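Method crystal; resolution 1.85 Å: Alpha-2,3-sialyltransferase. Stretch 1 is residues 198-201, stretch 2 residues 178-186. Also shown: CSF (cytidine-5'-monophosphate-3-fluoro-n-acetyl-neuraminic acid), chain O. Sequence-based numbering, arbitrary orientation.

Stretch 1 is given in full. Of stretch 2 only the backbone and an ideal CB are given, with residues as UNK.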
# COMPACT_ATOMS: atom_id res chain seq x y z
N ASP A 198 -15.94 -15.17 36.33
CA ASP A 198 -14.51 -15.44 36.54
C ASP A 198 -13.64 -14.81 35.45
O ASP A 198 -14.10 -14.59 34.32
CB ASP A 198 -14.24 -16.96 36.60
CG ASP A 198 -14.61 -17.68 35.30
OD1 ASP A 198 -13.82 -17.64 34.32
OD2 ASP A 198 -15.70 -18.30 35.26
N PHE A 199 -12.39 -14.52 35.81
CA PHE A 199 -11.40 -13.97 34.89
C PHE A 199 -10.31 -15.03 34.75
O PHE A 199 -9.25 -14.91 35.36
CB PHE A 199 -10.83 -12.66 35.47
CG PHE A 199 -10.08 -11.78 34.47
CD1 PHE A 199 -10.78 -10.92 33.61
CD2 PHE A 199 -8.68 -11.79 34.43
CE1 PHE A 199 -10.09 -10.11 32.70
CE2 PHE A 199 -7.99 -10.99 33.53
CZ PHE A 199 -8.70 -10.14 32.67
N LYS A 200 -10.58 -16.10 34.00
CA LYS A 200 -9.59 -17.19 33.82
C LYS A 200 -9.15 -17.29 32.35
O LYS A 200 -9.92 -16.94 31.46
CB LYS A 200 -10.13 -18.53 34.34
CG LYS A 200 -9.02 -19.47 34.89
CD LYS A 200 -9.46 -20.94 35.04
CE LYS A 200 -10.26 -21.17 36.33
NZ LYS A 200 -10.71 -22.59 36.45
N PRO A 201 -7.91 -17.79 32.10
CA PRO A 201 -7.35 -17.84 30.74
C PRO A 201 -8.15 -18.73 29.78
O PRO A 201 -8.82 -19.68 30.22
CB PRO A 201 -5.94 -18.41 30.96
CG PRO A 201 -6.06 -19.20 32.21
CD PRO A 201 -6.97 -18.37 33.07
N UNK A 178 -4.75 -18.83 44.89
CA UNK A 178 -4.53 -17.45 44.50
C UNK A 178 -4.11 -17.46 43.02
O UNK A 178 -3.13 -18.14 42.62
CB UNK A 178 -3.48 -16.78 45.39
N UNK A 179 -4.87 -16.74 42.21
CA UNK A 179 -4.62 -16.68 40.78
C UNK A 179 -4.15 -15.26 40.37
O UNK A 179 -3.49 -15.08 39.35
CB UNK A 179 -5.88 -17.08 40.01
N UNK A 180 -4.46 -14.27 41.21
CA UNK A 180 -3.96 -12.89 41.03
C UNK A 180 -3.63 -12.29 42.40
O UNK A 180 -4.34 -12.56 43.37
CB UNK A 180 -4.99 -12.02 40.30
N UNK A 181 -2.54 -11.49 42.50
CA UNK A 181 -2.20 -10.82 43.76
C UNK A 181 -3.13 -9.62 44.06
O UNK A 181 -2.77 -8.72 44.82
CB UNK A 181 -0.75 -10.35 43.71
N UNK A 182 -4.31 -9.63 43.44
CA UNK A 182 -5.28 -8.54 43.53
C UNK A 182 -6.63 -9.01 43.01
O UNK A 182 -6.77 -10.13 42.50
CB UNK A 182 -4.80 -7.32 42.75
N UNK A 183 -7.64 -8.16 43.13
CA UNK A 183 -8.94 -8.46 42.57
C UNK A 183 -8.90 -8.18 41.07
O UNK A 183 -8.77 -7.03 40.66
CB UNK A 183 -10.04 -7.64 43.26
N UNK A 184 -9.04 -9.24 40.27
CA UNK A 184 -9.04 -9.11 38.81
C UNK A 184 -10.41 -8.74 38.23
O UNK A 184 -10.48 -8.06 37.20
CB UNK A 184 -8.56 -10.42 38.18
N UNK A 185 -11.49 -9.18 38.89
CA UNK A 185 -12.85 -8.80 38.49
C UNK A 185 -13.26 -7.49 39.17
O UNK A 185 -14.24 -7.44 39.95
CB UNK A 185 -13.84 -9.91 38.84
N UNK A 186 -12.49 -6.44 38.89
CA UNK A 186 -12.76 -5.11 39.40
C UNK A 186 -13.99 -4.56 38.70
O UNK A 186 -14.50 -5.17 37.75
CB UNK A 186 -11.56 -4.19 39.20
C5A CSF O . -6.50 -13.14 29.76
C4A CSF O . -5.52 -14.24 30.15
C2A CSF O . -3.54 -12.69 29.65
O6A CSF O . -4.54 -11.68 29.42
C6A CSF O . -5.83 -11.79 30.07
C3A CSF O . -4.16 -14.07 29.45
O4A CSF O . -6.05 -15.50 29.74
N5A CSF O . -7.70 -13.32 30.60
C7A CSF O . -6.67 -10.61 29.59
C8A CSF O . -5.97 -9.29 29.88
C9A CSF O . -6.75 -8.09 29.31
O9A CSF O . -6.15 -6.83 29.69
O8A CSF O . -5.75 -9.19 31.32
O7A CSF O . -6.95 -10.79 28.19
C1A CSF O . -2.45 -12.59 28.60
OBA CSF O . -1.65 -13.56 28.51
OAA CSF O . -2.39 -11.55 27.88
O1A CSF O . -2.83 -12.62 30.91
O2A CSF O . -4.02 -12.84 33.07
N1 CSF O . 0.20 -14.92 34.75
C2 CSF O . 0.48 -16.26 35.16
N3 CSF O . -0.25 -16.85 36.16
C4 CSF O . -1.22 -16.14 36.78
C5 CSF O . -1.50 -14.83 36.40
C6 CSF O . -0.77 -14.23 35.38
C3' CSF O . 0.05 -13.67 31.61
C2' CSF O . 0.76 -14.84 32.28
C1' CSF O . 1.01 -14.29 33.69
O4' CSF O . 0.83 -12.86 33.68
C4' CSF O . 0.49 -12.42 32.36
PA CSF O . -3.20 -11.84 32.29
O5' CSF O . -1.76 -11.76 33.05
C5' CSF O . -0.57 -11.32 32.40
O3' CSF O . 0.46 -13.55 30.25
O2' CSF O . 2.01 -15.11 31.60
N4 CSF O . -1.95 -16.71 37.79
O2 CSF O . 1.37 -16.91 34.56
O3A CSF O . -3.63 -10.42 32.09
C10 CSF O . -8.88 -12.99 30.07
O10 CSF O . -9.02 -12.53 28.92
C11 CSF O . -10.08 -13.20 30.97
F3A CSF O . -4.31 -14.25 28.09

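Stretch 1 offers mainly one aromatic group, the ring of Phe-199, with the substrate analogue CSF beside it. Neither stretch forms a regular helix or strand, and no hydrogen bond joins them. The fit therefore rests on side-chain packing.

Position 178 is far from stretch 1. Its CB has nothing of that stretch nearby, so the visible atoms allow almost any residue. The deposited residue is Val-178, which makes no contact here.

At position 179 CA-to-CB points toward stretch 1, but the ideal CB has no neighbour there within 5.5 Å. A side chain must be fairly long to reach across. The aliphatic stem of Lys-200 favours an apolar one, such as leucine, isoleucine or methionine. The backbone does separate work: CSF N4 donates a hydrogen bond to O of this residue, 2.7 Å away, which asks nothing of the side chain. The residue is Ile-179. Its chi1 and chi2 are both t, and the extended chain brings CD1 to 4.0 Å from Lys-200 CG.

Position 180 also points toward stretch 1 across a wide gap. The backbone is extended, with phi/psi of -141/142. Beyond the gap lie the Phe-199 ring and the phosphate of CSF. A long side chain with an apolar body and a polar tip would suit; tyrosine does, and arginine or lysine could offer a charge to the phosphate. The residue is Tyr-180, chi1 m. Its OH donates a very short hydrogen bond to CSF O2A, 2.5 Å. The same OH lies 3.4 Å from Phe-199 CD2, at the edge of the Phe-199 ring. The two rings meet obliquely, with centroids 5.9 Å apart and planes at 60°. One side chain thus touches both stretch 1 and the ligand.

Positions 181 and 182 are out of reach of stretch 1. The phi of -75° at 181 is compatible with proline, though not specific to it. The residues are Pro-181 and Phe-182, and neither touches stretch 1.

Position 183 points away from stretch 1, into space that sets few limits; a polar residue would be acceptable. It is Glu-183. The side chain folds back within its own stretch, and OE2 accepts a hydrogen bond from N of residue 185 at 2.6 Å.

At position 184 CA-to-CB points toward stretch 1, and the ideal CB is already 4.0 Å from Phe-199 CD2. A small apolar residue fills this distance well. It is Ala-184, whose CB packs on the Phe-199 ring obliquely.

Position 185 points sideways, with its ideal CB 5.3 Å from Phe-199 CB. A flexible apolar chain, such as methionine or leucine, could turn in. It is Met-185, with chi1, chi2 and chi3 all m. SD lies 3.6 Å from Phe-199 CB and 3.9 Å from Asp-198 C.

Position 186 is out of reach and precedes a helix. Serine, threonine, aspartate or asparagine is common at such an N-cap. It is Ser-186, with OG hydrogen-bonded elsewhere in the structure.

Stretch 2 (178-186) VIYPFEAMS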
# COMPACT_ATOMS: atom_id res chain seq x y z
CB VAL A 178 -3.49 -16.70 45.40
CG1 VAL A 178 -3.43 -15.23 45.04
CG2 VAL A 178 -3.85 -16.85 46.88
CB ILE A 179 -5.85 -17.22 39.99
CG1 ILE A 179 -5.56 -17.31 38.48
CG2 ILE A 179 -7.15 -16.45 40.36
CD1 ILE A 179 -6.43 -18.33 37.74
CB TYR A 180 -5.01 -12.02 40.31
CG TYR A 180 -5.22 -12.39 38.85
CD1 TYR A 180 -6.35 -13.12 38.44
CD2 TYR A 180 -4.28 -12.03 37.87
CE1 TYR A 180 -6.54 -13.47 37.08
CE2 TYR A 180 -4.45 -12.37 36.53
CZ TYR A 180 -5.58 -13.09 36.13
OH TYR A 180 -5.73 -13.41 34.80
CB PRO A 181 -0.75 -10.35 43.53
CG PRO A 181 -0.62 -10.18 42.10
CD PRO A 181 -1.56 -11.17 41.44
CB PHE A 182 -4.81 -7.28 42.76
CG PHE A 182 -4.13 -7.56 41.42
CD1 PHE A 182 -2.76 -7.29 41.25
CD2 PHE A 182 -4.84 -8.09 40.33
CE1 PHE A 182 -2.12 -7.52 40.02
CE2 PHE A 182 -4.21 -8.32 39.10
CZ PHE A 182 -2.85 -8.03 38.95
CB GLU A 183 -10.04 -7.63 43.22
CG GLU A 183 -11.42 -7.87 42.60
CD GLU A 183 -11.73 -9.37 42.47
OE1 GLU A 183 -11.69 -10.08 43.52
OE2 GLU A 183 -12.01 -9.83 41.35
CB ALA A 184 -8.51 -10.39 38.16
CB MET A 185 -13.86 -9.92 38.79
CG MET A 185 -13.65 -11.19 37.98
SD MET A 185 -13.98 -11.01 36.21
CE MET A 185 -15.78 -10.95 36.17
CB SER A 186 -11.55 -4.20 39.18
OG SER A 186 -11.21 -4.20 37.80
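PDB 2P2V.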